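Local structure of nitroreductase-like family protein (Bacillus cereus, 2I7H) at residues A[34-39]-A[130-135]; A[52-57]-A[117-122]; A[63-68]-A[145-150]; A[70-75]-A[139-144]; A[111-116]-A[156-161]. The protein belongs to the nitroreductase-like family of flavin-binding alpha/beta proteins and carries flavin mononucleotide in a dimeric assembly. All coordinates share one frame; numbering follows the deposited sequence.

Contact 1 of 5, residues A[34-39]-A[130-135]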
# COMPACT_ATOMS: atom_id res chain seq x y z
N ILE A 34 8.37 -0.36 -17.55
CA ILE A 34 7.32 -1.32 -17.86
C ILE A 34 7.63 -2.63 -17.15
O ILE A 34 6.74 -3.32 -16.67
CB ILE A 34 7.20 -1.52 -19.40
CG1 ILE A 34 6.54 -0.30 -20.05
CG2 ILE A 34 6.45 -2.83 -19.75
CD1 ILE A 34 6.83 -0.20 -21.54
N GLU A 35 8.92 -2.98 -17.09
CA GLU A 35 9.36 -4.18 -16.40
C GLU A 35 8.99 -4.09 -14.91
O GLU A 35 8.35 -4.99 -14.38
CB GLU A 35 10.86 -4.43 -16.61
CG GLU A 35 11.41 -5.57 -15.78
CD GLU A 35 12.85 -5.97 -16.11
OE1 GLU A 35 13.39 -6.82 -15.37
OE2 GLU A 35 13.44 -5.47 -17.11
N LEU A 36 9.38 -3.00 -14.27
CA LEU A 36 9.07 -2.71 -12.86
C LEU A 36 7.57 -2.69 -12.53
O LEU A 36 7.16 -3.27 -11.50
CB LEU A 36 9.74 -1.39 -12.42
CG LEU A 36 11.28 -1.42 -12.53
CD1 LEU A 36 11.90 -0.18 -12.04
CD2 LEU A 36 11.83 -2.60 -11.78
N LEU A 37 6.77 -2.05 -13.38
CA LEU A 37 5.33 -1.99 -13.18
C LEU A 37 4.72 -3.38 -13.27
O LEU A 37 3.79 -3.68 -12.53
CB LEU A 37 4.65 -1.09 -14.20
CG LEU A 37 4.82 0.43 -14.12
CD1 LEU A 37 4.60 1.10 -15.53
CD2 LEU A 37 3.95 1.03 -13.04
N ASN A 38 5.24 -4.22 -14.16
CA ASN A 38 4.76 -5.59 -14.30
C ASN A 38 5.04 -6.42 -13.04
O ASN A 38 4.16 -7.15 -12.56
CB ASN A 38 5.28 -6.26 -15.57
CG ASN A 38 4.30 -6.15 -16.71
OD1 ASN A 38 3.09 -6.24 -16.48
ND2 ASN A 38 4.81 -5.96 -17.95
N ASP A 39 6.25 -6.28 -12.50
CA ASP A 39 6.56 -6.87 -11.20
C ASP A 39 5.64 -6.36 -10.09
O ASP A 39 5.23 -7.14 -9.21
CB ASP A 39 8.02 -6.65 -10.84
CG ASP A 39 8.97 -7.42 -11.72
OD1 ASP A 39 8.53 -8.34 -12.47
OD2 ASP A 39 10.17 -7.09 -11.69
N ARG A 130 16.77 -1.03 -8.31
CA ARG A 130 17.53 -0.72 -9.54
C ARG A 130 18.19 0.64 -9.53
O ARG A 130 18.68 1.05 -10.56
CB ARG A 130 16.62 -0.73 -10.77
CG ARG A 130 15.66 -1.86 -10.86
CD ARG A 130 16.41 -3.14 -11.07
NE ARG A 130 15.48 -4.18 -11.44
CZ ARG A 130 15.34 -4.65 -12.68
NH1 ARG A 130 16.10 -4.16 -13.68
NH2 ARG A 130 14.44 -5.62 -12.88
N GLY A 131 18.16 1.35 -8.40
CA GLY A 131 18.73 2.70 -8.32
C GLY A 131 17.85 3.86 -8.78
O GLY A 131 18.31 5.01 -8.84
N LEU A 132 16.60 3.57 -9.12
CA LEU A 132 15.63 4.63 -9.43
C LEU A 132 14.97 5.21 -8.17
O LEU A 132 14.48 4.48 -7.31
CB LEU A 132 14.54 4.13 -10.37
CG LEU A 132 14.77 4.09 -11.86
CD1 LEU A 132 13.62 3.31 -12.49
CD2 LEU A 132 14.80 5.47 -12.41
N GLY A 133 15.00 6.53 -8.08
CA GLY A 133 14.29 7.21 -7.02
C GLY A 133 12.94 7.64 -7.53
O GLY A 133 12.71 7.75 -8.74
N CYS A 134 12.02 7.86 -6.60
CA CYS A 134 10.76 8.48 -6.96
C CYS A 134 10.03 9.09 -5.78
O CYS A 134 10.32 8.77 -4.64
CB CYS A 134 9.87 7.51 -7.72
SG CYS A 134 9.53 6.02 -6.89
N VAL A 135 9.13 10.02 -6.09
CA VAL A 135 8.14 10.51 -5.14
C VAL A 135 6.73 10.23 -5.62
O VAL A 135 6.42 10.41 -6.81
CB VAL A 135 8.15 12.02 -4.91
CG1 VAL A 135 8.56 12.33 -3.51
CG2 VAL A 135 8.91 12.75 -5.98
O HOH W 1 12.74 -6.13 -10.94
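Glu-35 and Arg-130 make the polar half of this contact, a salt bridge between helix 30-40 and the turn that leads into strand 132-137. NH2 of Arg-130 donates to OE1 of Glu-35 at 3.0 Å. The acceptor lies close to the guanidinium plane, but the carboxylate is turned by 81° against that plane, and OE1 is met from above its own plane. The glutamate chain is extended, its CG trans to the backbone N (chi1 173°), which carries the carboxylate out to the arginine. A water makes a second link: it accepts from Arg-130 NH2 at 2.6 Å and donates to Asp-39 OD2 at 2.8 Å.

The apolar half is made by Leu-36. Its CD2 sits over one face of the guanidinium, 4.0 Å from Arg-130 NE, and also touches CG of the arginine, whose chain bends at chi2. The other methyl, Leu-36 CD1, meets CD1 of Leu-132 at 3.9 Å. Leu-32 and Leu-33 of the same helix also touch Leu-132, and Phe-123 of helix 106-129 packs on Leu-36.

Gly-131, with positive phi, closes a Schellman motif that ends helix 106-129 and turns the chain into the strand. The guanidinium is thus fixed at its edge by Glu-35 and the water, and over one face by a leucine methyl; Glu-35 and, through the water, Asp-39 probably balance its charge.

Contact 2 of 5, residues A[52-57]-A[117-122]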
# COMPACT_ATOMS: atom_id res chain seq x y z
N TRP A 52 -5.70 -1.20 -10.75
CA TRP A 52 -4.73 -0.15 -11.09
C TRP A 52 -4.67 0.09 -12.61
O TRP A 52 -4.81 -0.84 -13.40
CB TRP A 52 -3.34 -0.51 -10.54
CG TRP A 52 -3.01 -1.96 -10.76
CD1 TRP A 52 -2.66 -2.56 -11.97
CD2 TRP A 52 -3.04 -3.02 -9.79
NE1 TRP A 52 -2.45 -3.89 -11.79
CE2 TRP A 52 -2.68 -4.22 -10.47
CE3 TRP A 52 -3.32 -3.08 -8.42
CZ2 TRP A 52 -2.60 -5.46 -9.83
CZ3 TRP A 52 -3.24 -4.33 -7.76
CH2 TRP A 52 -2.89 -5.50 -8.49
N ASN A 53 -4.45 1.35 -13.00
CA ASN A 53 -4.24 1.75 -14.39
C ASN A 53 -3.21 2.86 -14.35
O ASN A 53 -3.05 3.48 -13.32
CB ASN A 53 -5.50 2.35 -15.01
CG ASN A 53 -6.64 1.38 -15.09
OD1 ASN A 53 -6.88 0.81 -16.14
ND2 ASN A 53 -7.36 1.21 -14.00
N CYS A 54 -2.54 3.11 -15.47
CA CYS A 54 -1.44 4.08 -15.52
C CYS A 54 -1.43 4.95 -16.77
O CYS A 54 -1.86 4.50 -17.84
CB CYS A 54 -0.10 3.36 -15.42
SG CYS A 54 0.10 2.41 -13.88
N LYS A 55 -0.94 6.18 -16.62
CA LYS A 55 -0.47 6.97 -17.77
C LYS A 55 1.00 7.26 -17.51
O LYS A 55 1.35 7.73 -16.42
CB LYS A 55 -1.27 8.26 -17.96
CG LYS A 55 -2.71 8.15 -17.54
CD LYS A 55 -3.65 8.94 -18.39
CE LYS A 55 -4.26 8.00 -19.40
NZ LYS A 55 -5.56 8.45 -19.89
N LEU A 56 1.86 6.93 -18.46
CA LEU A 56 3.27 7.22 -18.33
C LEU A 56 3.62 8.36 -19.27
O LEU A 56 3.41 8.25 -20.47
CB LEU A 56 4.14 5.98 -18.65
CG LEU A 56 5.65 6.18 -18.85
CD1 LEU A 56 6.42 6.48 -17.58
CD2 LEU A 56 6.28 4.97 -19.56
N TYR A 57 4.12 9.46 -18.71
CA TYR A 57 4.57 10.60 -19.50
C TYR A 57 6.08 10.62 -19.48
O TYR A 57 6.70 10.61 -18.41
CB TYR A 57 4.00 11.93 -18.96
CG TYR A 57 2.48 11.99 -19.00
CD1 TYR A 57 1.71 11.34 -18.03
CD2 TYR A 57 1.81 12.72 -19.97
CE1 TYR A 57 0.33 11.39 -18.05
CE2 TYR A 57 0.44 12.78 -20.01
CZ TYR A 57 -0.30 12.09 -19.04
OH TYR A 57 -1.67 12.12 -19.06
N CYS A 117 -2.67 1.24 -3.77
CA CYS A 117 -1.56 1.66 -2.92
C CYS A 117 -0.47 0.61 -2.71
O CYS A 117 0.71 0.97 -2.67
CB CYS A 117 -2.07 2.15 -1.58
SG CYS A 117 -3.14 3.56 -1.74
N ALA A 118 -0.86 -0.67 -2.60
CA ALA A 118 0.07 -1.78 -2.48
C ALA A 118 0.92 -1.92 -3.77
O ALA A 118 2.12 -2.13 -3.69
CB ALA A 118 -0.70 -3.17 -2.14
N PHE A 119 0.28 -1.80 -4.94
CA PHE A 119 0.94 -1.76 -6.25
C PHE A 119 1.97 -0.63 -6.33
O PHE A 119 3.10 -0.86 -6.79
CB PHE A 119 -0.14 -1.65 -7.34
CG PHE A 119 0.35 -1.26 -8.71
CD1 PHE A 119 0.87 -2.21 -9.58
CD2 PHE A 119 0.19 0.05 -9.16
CE1 PHE A 119 1.29 -1.84 -10.80
CE2 PHE A 119 0.61 0.43 -10.38
CZ PHE A 119 1.17 -0.51 -11.22
N MSE A 120 1.62 0.56 -5.84
CA MSE A 120 2.53 1.72 -5.90
C MSE A 120 3.72 1.58 -4.98
O MSE A 120 4.83 1.94 -5.36
CB MSE A 120 1.80 3.04 -5.62
CG MSE A 120 0.84 3.43 -6.73
SE MSE A 120 -0.22 5.05 -6.42
CE MSE A 120 1.15 6.37 -6.65
N GLN A 121 3.46 1.07 -3.78
CA GLN A 121 4.51 0.78 -2.84
C GLN A 121 5.46 -0.32 -3.36
O GLN A 121 6.67 -0.16 -3.28
CB GLN A 121 3.95 0.41 -1.47
CG GLN A 121 5.01 -0.08 -0.48
CD GLN A 121 6.03 0.97 -0.07
OE1 GLN A 121 6.89 0.70 0.78
NE2 GLN A 121 5.96 2.14 -0.67
N ASN A 122 4.89 -1.40 -3.92
CA ASN A 122 5.68 -2.41 -4.62
C ASN A 122 6.59 -1.75 -5.63
O ASN A 122 7.78 -2.04 -5.68
CB ASN A 122 4.78 -3.34 -5.42
CG ASN A 122 4.18 -4.45 -4.61
OD1 ASN A 122 4.55 -4.72 -3.47
ND2 ASN A 122 3.23 -5.13 -5.22
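Trp-52 lies flat against Phe-119, joining the start of strand 53-58 to the long helix 106-129 in the buried core. The phenylalanine begins with CB, which reaches Trp-52 CE3 at 3.7 Å, on the six-membered part of the indole. CG comes next, beside the CG-CD2 bond of the indole and 4.0 Å from Trp-52 CD2; CD1 lies over the five-membered ring. CD2 of Phe-119 approaches Trp-52 CB at 3.8 Å; that methylene stands over the phenyl face as a CH-pi contact. CE1 faces Trp-52 CD1. At the far end CE2 and CZ leave the indole and meet Cys-54, whose SG lies 4.1 Å from CE2 at the ring edge, a sulfur-aromatic contact that holds for one of two modelled thiol positions and so is doubtful.

The stack is face to face, with the phenyl and five-membered ring planes 10° apart and their centroids separated by 4.3 Å. Phe-119 has CG trans to its backbone N (chi1 166°), which sends the ring from the helix toward the strand. Trp-52 places CG between its backbone N and carbonyl carbon (chi1 43°), folding the indole over the phenyl ring. Leu-37 and Ala-40 of helix 30-40 also touch Phe-119, while Lys-183 of the second subunit packs on Trp-52.

Residues 54-57 pair in parallel with a strand of the second subunit, so the sheet continues across the dimer interface. The arrangement is that of an alpha/beta core, a helix packed on the strand outermost within this chain; the Trp-52 side chain is about 7 Å from a bound flavin mononucleotide.

Contact 3 of 5, residues A[63-68]-A[145-150]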
# COMPACT_ATOMS: atom_id res chain seq x y z
N LYS A 63 5.29 17.46 -21.43
CA LYS A 63 4.76 18.80 -21.61
C LYS A 63 3.25 18.76 -21.68
O LYS A 63 2.59 19.75 -21.36
CB LYS A 63 5.31 19.46 -22.88
CG LYS A 63 6.73 19.96 -22.76
CD LYS A 63 7.16 20.66 -24.07
CE LYS A 63 8.68 20.61 -24.29
NZ LYS A 63 9.09 21.12 -25.66
N LYS A 64 2.71 17.62 -22.10
CA LYS A 64 1.26 17.46 -22.17
C LYS A 64 0.66 17.44 -20.77
O LYS A 64 -0.38 18.03 -20.53
CB LYS A 64 0.87 16.19 -22.92
CG LYS A 64 1.12 16.26 -24.38
CD LYS A 64 -0.10 15.81 -25.13
CE LYS A 64 0.18 15.79 -26.62
NZ LYS A 64 0.91 14.55 -26.90
N LEU A 65 1.35 16.73 -19.87
CA LEU A 65 0.99 16.66 -18.46
C LEU A 65 1.10 18.05 -17.87
O LEU A 65 0.19 18.48 -17.16
CB LEU A 65 1.96 15.75 -17.70
CG LEU A 65 1.44 14.90 -16.54
CD1 LEU A 65 2.49 14.77 -15.46
CD2 LEU A 65 0.17 15.38 -15.97
N VAL A 66 2.21 18.72 -18.14
CA VAL A 66 2.41 20.08 -17.66
C VAL A 66 1.27 20.99 -18.08
O VAL A 66 0.74 21.74 -17.26
CB VAL A 66 3.78 20.66 -18.07
CG1 VAL A 66 3.81 22.16 -17.83
CG2 VAL A 66 4.87 20.00 -17.29
N ASP A 67 0.90 20.91 -19.36
CA ASP A 67 -0.18 21.73 -19.89
C ASP A 67 -1.50 21.48 -19.12
O ASP A 67 -2.18 22.42 -18.73
CB ASP A 67 -0.33 21.52 -21.41
CG ASP A 67 0.81 22.16 -22.23
OD1 ASP A 67 1.69 22.85 -21.65
OD2 ASP A 67 0.82 21.98 -23.47
N ALA A 68 -1.82 20.21 -18.89
CA ALA A 68 -2.96 19.83 -18.05
C ALA A 68 -2.85 20.37 -16.62
O ALA A 68 -3.83 20.90 -16.08
CB ALA A 68 -3.17 18.32 -18.08
N PRO A 145 -11.11 18.57 -10.99
CA PRO A 145 -11.80 18.02 -12.16
C PRO A 145 -11.26 18.56 -13.48
O PRO A 145 -11.36 17.88 -14.52
CB PRO A 145 -13.28 18.41 -11.92
CG PRO A 145 -13.25 19.50 -10.94
CD PRO A 145 -12.03 19.27 -10.09
N LEU A 146 -10.68 19.76 -13.43
CA LEU A 146 -9.99 20.35 -14.57
C LEU A 146 -8.73 19.58 -14.99
O LEU A 146 -8.49 19.41 -16.19
CB LEU A 146 -9.65 21.83 -14.32
CG LEU A 146 -10.79 22.87 -14.38
CD1 LEU A 146 -10.31 24.23 -13.88
CD2 LEU A 146 -11.44 22.96 -15.76
N PHE A 147 -7.95 19.13 -14.02
CA PHE A 147 -6.77 18.32 -14.29
C PHE A 147 -7.17 16.91 -14.79
O PHE A 147 -6.59 16.38 -15.74
CB PHE A 147 -5.87 18.25 -13.05
CG PHE A 147 -4.68 17.35 -13.21
CD1 PHE A 147 -4.58 16.18 -12.45
CD2 PHE A 147 -3.69 17.63 -14.16
CE1 PHE A 147 -3.50 15.32 -12.62
CE2 PHE A 147 -2.62 16.78 -14.33
CZ PHE A 147 -2.52 15.61 -13.55
N ILE A 148 -8.17 16.33 -14.13
CA ILE A 148 -8.63 14.97 -14.41
C ILE A 148 -9.14 14.82 -15.85
O ILE A 148 -8.81 13.84 -16.53
CB ILE A 148 -9.70 14.53 -13.39
CG1 ILE A 148 -9.12 14.51 -11.97
CG2 ILE A 148 -10.26 13.15 -13.75
CD1 ILE A 148 -10.16 14.68 -10.81
N GLU A 149 -9.95 15.79 -16.29
CA GLU A 149 -10.44 15.86 -17.66
C GLU A 149 -9.28 16.23 -18.59
O GLU A 149 -9.12 15.66 -19.66
CB GLU A 149 -11.63 16.84 -17.75
CG GLU A 149 -11.70 17.73 -18.96
CD GLU A 149 -11.44 19.23 -18.66
OE1 GLU A 149 -10.36 19.77 -19.08
OE2 GLU A 149 -12.32 19.89 -18.03
N GLY A 150 -8.46 17.18 -18.14
CA GLY A 150 -7.24 17.60 -18.84
C GLY A 150 -6.27 16.50 -19.24
O GLY A 150 -5.63 16.61 -20.28
O HOH W 2 -6.18 20.64 -17.40
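Leu-65 and Ala-68 of helix 62-71 receive Phe-147 and Gly-150 in a nearly antiparallel helix pair, the short axes 9.6 Å apart at an angle of 150°. Along helix 145-150, Leu-146 comes first, contributing its backbone: a water donates to its O and to Ala-68 O, bridging the two helices through carbonyl groups.

Phe-147 follows and carries most of the side-chain packing. Its CG is antiperiplanar to the backbone N (chi1 176°), which swings the ring over toward helix 62-71. There it presents its edge: CE2 comes to 3.5 Å from Leu-65 CD2, with CZ almost as near, and the methyl lies close to the ring plane. The next edge atom, CD2, lies 3.8 Å from Ala-68 C and also approaches Ala-68 CB. Ile-159 and Ile-162 of strand 157-167 touch the same phenylalanine, so it joins this peripheral helix pair to the sheet.

The last turn ends at Gly-150, where the backbones come closest, its CA 4.9 Å from that of Ala-68. With no side chain on the glycine, the alanine methyl can settle directly on the main chain, and Ala-68 CB rests 3.7 Å from Gly-150 O.

Contact 4 of 5, residues A[70-75]-A[139-144]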
# COMPACT_ATOMS: atom_id res chain seq x y z
N LEU A 70 -1.11 23.09 -15.54
CA LEU A 70 -1.21 24.53 -15.56
C LEU A 70 -2.62 25.04 -15.86
O LEU A 70 -3.05 26.04 -15.30
CB LEU A 70 -0.18 25.13 -16.51
CG LEU A 70 1.27 24.91 -16.10
CD1 LEU A 70 2.17 25.72 -17.02
CD2 LEU A 70 1.52 25.27 -14.63
N ASN A 71 -3.30 24.39 -16.81
CA ASN A 71 -4.63 24.81 -17.25
C ASN A 71 -5.66 24.59 -16.15
O ASN A 71 -6.78 25.10 -16.23
CB ASN A 71 -5.06 24.05 -18.51
CG ASN A 71 -4.35 24.55 -19.75
OD1 ASN A 71 -3.83 25.67 -19.77
ND2 ASN A 71 -4.33 23.73 -20.80
N SER A 72 -5.25 23.84 -15.12
CA SER A 72 -6.09 23.48 -13.96
C SER A 72 -5.99 24.47 -12.79
O SER A 72 -6.83 24.46 -11.90
CB SER A 72 -5.79 22.05 -13.48
OG SER A 72 -4.70 21.98 -12.56
N PHE A 73 -4.94 25.29 -12.79
CA PHE A 73 -4.72 26.31 -11.78
C PHE A 73 -5.58 27.54 -12.02
O PHE A 73 -5.86 27.91 -13.17
CB PHE A 73 -3.24 26.73 -11.72
CG PHE A 73 -2.32 25.66 -11.19
CD1 PHE A 73 -0.94 25.75 -11.41
CD2 PHE A 73 -2.82 24.54 -10.51
CE1 PHE A 73 -0.07 24.76 -10.94
CE2 PHE A 73 -1.96 23.55 -10.03
CZ PHE A 73 -0.59 23.66 -10.24
N THR A 74 -5.98 28.18 -10.93
CA THR A 74 -6.53 29.54 -11.03
C THR A 74 -5.41 30.42 -11.52
O THR A 74 -4.25 30.03 -11.52
CB THR A 74 -7.00 30.07 -9.67
OG1 THR A 74 -5.91 29.97 -8.74
CG2 THR A 74 -8.19 29.24 -9.17
N GLU A 75 -5.74 31.62 -11.93
CA GLU A 75 -4.75 32.49 -12.48
C GLU A 75 -3.69 32.85 -11.43
O GLU A 75 -2.53 33.05 -11.78
CB GLU A 75 -5.42 33.70 -13.12
CG GLU A 75 -4.86 34.07 -14.50
CD GLU A 75 -4.56 32.86 -15.40
OE1 GLU A 75 -5.32 31.86 -15.39
OE2 GLU A 75 -3.55 32.92 -16.11
N GLY A 139 -2.07 15.63 -3.15
CA GLY A 139 -2.47 17.03 -3.05
C GLY A 139 -3.65 17.27 -3.94
O GLY A 139 -4.05 16.39 -4.71
N GLY A 140 -4.17 18.49 -3.85
CA GLY A 140 -5.37 18.91 -4.53
C GLY A 140 -5.41 18.80 -6.03
O GLY A 140 -6.49 18.76 -6.60
N LEU A 141 -4.24 18.75 -6.67
CA LEU A 141 -4.16 18.68 -8.13
C LEU A 141 -4.87 17.40 -8.63
O LEU A 141 -5.64 17.44 -9.59
CB LEU A 141 -2.70 18.73 -8.58
CG LEU A 141 -2.40 18.33 -10.03
CD1 LEU A 141 -2.84 19.47 -11.01
CD2 LEU A 141 -0.91 17.94 -10.18
N ASN A 142 -4.65 16.31 -7.90
CA ASN A 142 -5.19 15.00 -8.22
C ASN A 142 -6.70 14.91 -8.06
O ASN A 142 -7.32 13.96 -8.54
CB ASN A 142 -4.50 13.94 -7.36
CG ASN A 142 -2.98 13.89 -7.56
OD1 ASN A 142 -2.42 14.66 -8.35
ND2 ASN A 142 -2.31 12.95 -6.86
N TYR A 143 -7.30 15.90 -7.40
CA TYR A 143 -8.76 15.92 -7.17
C TYR A 143 -9.47 16.97 -8.02
O TYR A 143 -10.69 17.03 -8.05
CB TYR A 143 -9.09 16.13 -5.66
CG TYR A 143 -8.53 15.08 -4.73
CD1 TYR A 143 -7.17 15.05 -4.41
CD2 TYR A 143 -9.37 14.13 -4.14
CE1 TYR A 143 -6.64 14.08 -3.54
CE2 TYR A 143 -8.88 13.17 -3.25
CZ TYR A 143 -7.52 13.14 -2.96
OH TYR A 143 -7.04 12.21 -2.10
N ASN A 144 -8.67 17.78 -8.72
CA ASN A 144 -9.15 18.88 -9.53
C ASN A 144 -9.79 18.36 -10.82
O ASN A 144 -9.11 17.73 -11.64
CB ASN A 144 -7.99 19.85 -9.82
CG ASN A 144 -8.46 21.15 -10.41
OD1 ASN A 144 -9.37 21.18 -11.22
ND2 ASN A 144 -7.82 22.24 -10.01
O HOH W 3 -5.18 22.27 -9.21
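The Phe-73 ring and the Asn-144 amide are the flat groups that meet the opposite segment here. The phenyl ring has Leu-141 CD1 at an oblique angle, 4.3 Å from CE2, and a water near its plane at the edge. The amide turns its nitrogen toward Ser-72: ND2 makes a weak hydrogen bond to Ser-72 O at 3.1 Å, its N-H...O angle only 126°, and gives a better one to that same water.

Asn-144 is the N-cap of helix 145-150. Its OD1 accepts from Leu-146 N, so the two ends of the amide do different work, the oxygen capping the helix start while the nitrogen reaches across to the backbone of Ser-72. CG stands anti to the backbone N (chi1 -168°), which directs the amide toward residues 70-75. Ahead of the cap runs a 3-10 segment, 140-143, and Leu-141 on it reaches toward the same partner residues.

Ser-72 is buried, facing both Leu-141 and Asn-144. In the one of its two modelled positions described here, its hydroxyl is taken up chiefly by Val-69 O, three residues back, the water adds a weak bond, and Leu-141 CD1 comes to 3.5 Å from OG. Phe-147 of helix 145-150 touches both Ser-72 and Leu-141, while Arg-81 and Leu-85 of helix 75-90 pack on Phe-73. The contact therefore ties the turn between helices 62-71 and 75-90 to the connection from strand 132-137 to helix 145-150. The water that joins them lies 2.8 Å from Asn-144 ND2.

Contact 5 of 5, residues A[111-116]-A[156-161]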
# COMPACT_ATOMS: atom_id res chain seq x y z
N GLU A 111 -11.15 -1.39 -0.83
CA GLU A 111 -10.34 -2.52 -1.29
C GLU A 111 -9.52 -2.19 -2.54
O GLU A 111 -8.34 -2.48 -2.61
CB GLU A 111 -11.23 -3.76 -1.58
CG GLU A 111 -11.57 -4.53 -0.34
CD GLU A 111 -12.72 -5.54 -0.53
OE1 GLU A 111 -13.33 -5.63 -1.59
OE2 GLU A 111 -13.05 -6.22 0.45
N ASP A 112 -10.14 -1.59 -3.54
CA ASP A 112 -9.44 -1.27 -4.77
C ASP A 112 -8.32 -0.27 -4.52
O ASP A 112 -7.21 -0.40 -5.06
CB ASP A 112 -10.44 -0.77 -5.80
CG ASP A 112 -11.30 -1.89 -6.33
OD1 ASP A 112 -11.00 -3.07 -6.05
OD2 ASP A 112 -12.25 -1.60 -7.06
N TYR A 113 -8.63 0.73 -3.71
CA TYR A 113 -7.68 1.75 -3.32
C TYR A 113 -6.49 1.15 -2.52
O TYR A 113 -5.32 1.46 -2.81
CB TYR A 113 -8.43 2.82 -2.52
CG TYR A 113 -7.63 4.02 -2.18
CD1 TYR A 113 -7.38 5.02 -3.12
CD2 TYR A 113 -7.11 4.18 -0.90
CE1 TYR A 113 -6.63 6.15 -2.79
CE2 TYR A 113 -6.36 5.31 -0.58
CZ TYR A 113 -6.12 6.25 -1.50
OH TYR A 113 -5.42 7.35 -1.12
N ALA A 114 -6.80 0.29 -1.56
CA ALA A 114 -5.78 -0.48 -0.84
C ALA A 114 -4.81 -1.21 -1.81
O ALA A 114 -3.57 -1.07 -1.70
CB ALA A 114 -6.45 -1.48 0.12
N ALA A 115 -5.39 -1.96 -2.74
CA ALA A 115 -4.65 -2.69 -3.76
C ALA A 115 -3.83 -1.74 -4.62
O ALA A 115 -2.69 -2.04 -4.98
CB ALA A 115 -5.62 -3.53 -4.64
N THR A 116 -4.41 -0.60 -4.98
CA THR A 116 -3.70 0.34 -5.83
C THR A 116 -2.51 0.97 -5.06
O THR A 116 -1.45 1.13 -5.63
CB THR A 116 -4.63 1.35 -6.44
OG1 THR A 116 -5.58 0.66 -7.25
CG2 THR A 116 -3.86 2.31 -7.29
N GLY A 156 -15.45 9.90 -11.85
CA GLY A 156 -15.47 8.54 -11.31
C GLY A 156 -14.26 7.68 -11.68
O GLY A 156 -14.31 6.46 -11.58
N GLN A 157 -13.18 8.33 -12.10
CA GLN A 157 -11.86 7.72 -12.09
C GLN A 157 -11.01 8.49 -11.11
O GLN A 157 -10.91 9.71 -11.20
CB GLN A 157 -11.23 7.71 -13.48
CG GLN A 157 -11.95 6.79 -14.43
CD GLN A 157 -11.36 6.81 -15.81
OE1 GLN A 157 -11.23 7.86 -16.43
NE2 GLN A 157 -10.97 5.65 -16.30
N ARG A 158 -10.45 7.78 -10.15
CA ARG A 158 -9.73 8.38 -9.05
C ARG A 158 -8.23 8.28 -9.29
O ARG A 158 -7.72 7.25 -9.73
CB ARG A 158 -10.09 7.68 -7.74
CG ARG A 158 -9.23 8.10 -6.57
CD ARG A 158 -9.44 7.19 -5.38
NE ARG A 158 -10.74 7.39 -4.72
CZ ARG A 158 -10.94 8.15 -3.65
NH1 ARG A 158 -9.91 8.80 -3.12
NH2 ARG A 158 -12.17 8.28 -3.12
N ILE A 159 -7.53 9.37 -9.00
CA ILE A 159 -6.09 9.42 -9.12
C ILE A 159 -5.52 9.14 -7.76
O ILE A 159 -5.70 9.91 -6.82
CB ILE A 159 -5.59 10.79 -9.68
CG1 ILE A 159 -6.18 11.04 -11.07
CG2 ILE A 159 -4.05 10.88 -9.65
CD1 ILE A 159 -5.79 12.40 -11.68
N VAL A 160 -4.87 8.00 -7.65
CA VAL A 160 -4.24 7.58 -6.40
C VAL A 160 -2.90 8.27 -6.15
O VAL A 160 -2.57 8.57 -5.01
CB VAL A 160 -4.12 6.05 -6.34
CG1 VAL A 160 -3.63 5.64 -4.99
CG2 VAL A 160 -5.51 5.44 -6.63
N GLY A 161 -2.14 8.53 -7.21
CA GLY A 161 -0.89 9.22 -7.07
C GLY A 161 -0.26 9.54 -8.40
O GLY A 161 -0.60 8.94 -9.42
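Tyr-113 and Thr-116, one turn apart on helix 106-129, reach Arg-158 and Val-160 on strand 157-167. The tyrosine has CG anti to its backbone N (chi1 -173°), which brings one side of the ring to the strand: CD1 lies 3.7 Å from Arg-158 CD, and CE1 lies 3.8 Å from Val-160 CG1. Arg-158 starts extended and bends at chi3, so its CD methylene meets the ring while the guanidinium turns off steeply, its plane 69° from that of the phenol. The charged end is held by Glu-102 and by Asp-110 of the second subunit, whose backbone O also takes a hydrogen bond from the tyrosine OH.

The helix segment runs at 34° to this strand of the central sheet, in the same direction, within the alpha/beta core of the nitroreductase fold. Glu-111 and Ala-114, on the same helical stretch, touch flavin mononucleotide, and Val-160 with Gly-161 forms a classic beta bulge opposite Val-98.

Thr-116 splits its two branches. Its methyl, CG2, trans to the backbone N, packs on Val-160 CG2 at 3.6 Å. The hydroxyl turns back beside the backbone N and OG1 donates to Asp-112 O at 2.9 Å, from above the carbonyl plane; Thr-116 N reaches that oxygen from the opposite face. Val-160 CG2 also approaches Tyr-113 CD1, at 4.0 Å.

From the N terminus, helix 30-40 opens the longest loop, which contact 1 closes at the start of strand 132-137. Contact 2 lies wholly within that span, joining strand 53-58 to helix 106-129, and the two touch through Leu-37 and Phe-119. Helix 62-71 then begins contacts 3 and 4; contact 4 closes first, at 139-144, inside the loop that contact 3 closes at 145-150. Both cross contacts 1 and 2. Contact 5, from 111-116 to 156-161, crosses all four and shares helix 106-129 with contact 2. Contacts 1, 2 and 5 tie helices to the central sheet, while contact 3 joins two peripheral helices and contact 4 the turn and loop beside them, both reaching contact 5 through Ile-159.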